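Local structure of ecdysteroid-phosphate phosphatase (Bombyx mori, 3C7T) at residues D163-K167 / I194-Q198. The protein removes phosphate from inactive ecdysteroid 22-phosphates to give the active moulting hormones, and also acts as a protein tyrosine phosphatase. Sequence-based numbering, arbitrary orientation.
Sequences DEFFK and ITLDQ
The ring of Phe165 meets Ile194 at its edge, near the ring plane, with CZ 3.8 Å from Ile194 CG2, while the carboxamide of Gln198 approaches the same end of the ring obliquely, NE2 lying 3.4 Å from CZ of Phe165. Ring and amide planes are only 33° apart. Phe166 is turned differently: one face carries CE2 of its neighbour Phe165, offset toward the rim, and its plane stands at 84° to the Gln198 amide; the atom it meets there is the methylene CG, 4.1 Å from Phe166 CE1, with Ile194 CG1 also near. Flat apolar rings suit this buried interface, where Phe166 also stacks on Tyr216 and Phe165 meets Phe121. Phe165 reaches across with its CG anti to the backbone N (chi1 157°). Gln198, extended beyond CG, suits this place because it offers its CG methylene to Phe166 and its flat amide to Phe165. Its NE2 donates to a water 2.7 Å away, and that water in turn donates to Phe166 O, also at 2.7 Å. With an alanine here, the water is likely to lose its side-chain partner, and a gap would probably open beside both rings. Branched, apolar Ile194 packs at the ring ends, two positions after His192, a probable active-site residue. The contact thus joins helices 162-179 and 193-204 of the histidine phosphatase domain; the axes of the two short segments approach to 12.2 Å, and Ile218 packs against both rings and Ile194. No direct hydrogen bond links the segments: aromatic and aliphatic packing holds them, and one water carries the polar link between side chain and helix backbone.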
loop_
_atom_site.group_PDB
_atom_site.type_symbol
_atom_site.label_atom_id
_atom_site.label_comp_id
_atom_site.label_asym_id
_atom_site.label_seq_id
_atom_site.Cartn_x
_atom_site.Cartn_y
_atom_site.Cartn_z
ATOM N N ASP A 163 -24.578 -19.008 -18.641
ATOM C CA ASP A 163 -24.952 -18.324 -19.883
ATOM C C ASP A 163 -25.568 -16.949 -19.642
ATOM O O ASP A 163 -25.212 -15.979 -20.328
ATOM C CB ASP A 163 -25.906 -19.188 -20.717
ATOM C CG ASP A 163 -25.172 -20.227 -21.562
ATOM O OD1 ASP A 163 -23.948 -20.434 -21.349
ATOM O OD2 ASP A 163 -25.824 -20.838 -22.447
ATOM N N GLU A 164 -26.489 -16.873 -18.683
ATOM C CA GLU A 164 -27.161 -15.624 -18.324
ATOM C C GLU A 164 -26.164 -14.603 -17.780
ATOM O O GLU A 164 -26.272 -13.400 -18.052
ATOM C CB GLU A 164 -28.237 -15.897 -17.274
ATOM C CG GLU A 164 -29.503 -16.542 -17.841
ATOM C CD GLU A 164 -30.375 -17.208 -16.782
ATOM O OE1 GLU A 164 -29.930 -17.409 -15.621
ATOM O OE2 GLU A 164 -31.526 -17.557 -17.129
ATOM N N PHE A 165 -25.197 -15.098 -17.011
ATOM C CA PHE A 165 -24.153 -14.235 -16.467
ATOM C C PHE A 165 -23.341 -13.597 -17.583
ATOM O O PHE A 165 -23.191 -12.367 -17.617
ATOM C CB PHE A 165 -23.249 -14.988 -15.475
ATOM C CG PHE A 165 -21.895 -14.363 -15.301
ATOM C CD1 PHE A 165 -21.753 -13.153 -14.617
ATOM C CD2 PHE A 165 -20.760 -14.971 -15.823
ATOM C CE1 PHE A 165 -20.499 -12.562 -14.467
ATOM C CE2 PHE A 165 -19.481 -14.363 -15.667
ATOM C CZ PHE A 165 -19.376 -13.170 -15.002
ATOM N N PHE A 166 -22.834 -14.412 -18.504
ATOM C CA PHE A 166 -22.036 -13.857 -19.580
ATOM C C PHE A 166 -22.817 -12.926 -20.518
ATOM O O PHE A 166 -22.278 -11.958 -21.050
ATOM C CB PHE A 166 -21.295 -14.954 -20.341
ATOM C CG PHE A 166 -20.080 -15.465 -19.618
ATOM C CD1 PHE A 166 -18.967 -14.657 -19.452
ATOM C CD2 PHE A 166 -20.048 -16.756 -19.118
ATOM C CE1 PHE A 166 -17.824 -15.127 -18.774
ATOM C CE2 PHE A 166 -18.916 -17.245 -18.443
ATOM C CZ PHE A 166 -17.806 -16.425 -18.273
ATOM N N LYS A 167 -24.099 -13.218 -20.693
ATOM C CA LYS A 167 -24.960 -12.386 -21.519
ATOM C C LYS A 167 -25.120 -10.981 -20.919
ATOM O O LYS A 167 -25.025 -9.989 -21.643
ATOM C CB LYS A 167 -26.320 -13.083 -21.703
ATOM C CG LYS A 167 -27.354 -12.339 -22.578
ATOM C CD LYS A 167 -26.820 -12.039 -23.961
ATOM C CE LYS A 167 -27.929 -11.523 -24.868
ATOM N NZ LYS A 167 -27.405 -11.096 -26.180
ATOM N N ILE A 194 -12.980 -11.757 -13.306
ATOM C CA ILE A 194 -13.575 -12.234 -14.562
ATOM C C ILE A 194 -13.823 -11.099 -15.590
ATOM O O ILE A 194 -13.937 -11.344 -16.811
ATOM C CB ILE A 194 -14.879 -13.025 -14.233
ATOM C CG1 ILE A 194 -15.414 -13.821 -15.434
ATOM C CG2 ILE A 194 -15.959 -12.102 -13.642
ATOM C CD1 ILE A 194 -14.426 -14.783 -16.030
ATOM N N THR A 195 -13.886 -9.857 -15.104
ATOM C CA THR A 195 -14.189 -8.684 -15.930
ATOM C C THR A 195 -13.217 -8.513 -17.096
ATOM O O THR A 195 -13.618 -8.107 -18.213
ATOM C CB THR A 195 -14.233 -7.404 -15.073
ATOM O OG1 THR A 195 -15.251 -7.561 -14.087
ATOM C CG2 THR A 195 -14.539 -6.133 -15.936
ATOM N N LEU A 196 -11.942 -8.837 -16.842
ATOM C CA LEU A 196 -10.912 -8.725 -17.868
ATOM C C LEU A 196 -11.202 -9.660 -19.042
ATOM O O LEU A 196 -11.224 -9.210 -20.195
ATOM C CB LEU A 196 -9.509 -8.964 -17.290
ATOM C CG LEU A 196 -8.876 -7.769 -16.549
ATOM C CD1 LEU A 196 -9.630 -7.369 -15.267
ATOM C CD2 LEU A 196 -7.411 -8.093 -16.210
ATOM N N ASP A 197 -11.452 -10.941 -18.756
ATOM C CA ASP A 197 -11.884 -11.897 -19.798
ATOM C C ASP A 197 -13.248 -11.549 -20.428
ATOM O O ASP A 197 -13.456 -11.772 -21.629
ATOM C CB ASP A 197 -11.910 -13.330 -19.264
ATOM C CG ASP A 197 -10.551 -14.015 -19.354
ATOM O OD1 ASP A 197 -9.582 -13.393 -19.844
ATOM O OD2 ASP A 197 -10.461 -15.201 -18.948
ATOM N N GLN A 198 -14.166 -10.987 -19.643
ATOM C CA GLN A 198 -15.453 -10.516 -20.203
ATOM C C GLN A 198 -15.275 -9.393 -21.232
ATOM O O GLN A 198 -15.944 -9.355 -22.303
ATOM C CB GLN A 198 -16.394 -10.048 -19.101
ATOM C CG GLN A 198 -16.959 -11.165 -18.266
ATOM C CD GLN A 198 -17.863 -10.632 -17.203
ATOM O OE1 GLN A 198 -17.404 -10.090 -16.193
ATOM N NE2 GLN A 198 -19.161 -10.755 -17.425
HETATM O O HOH W 1 -19.808 -11.382 -20.021
#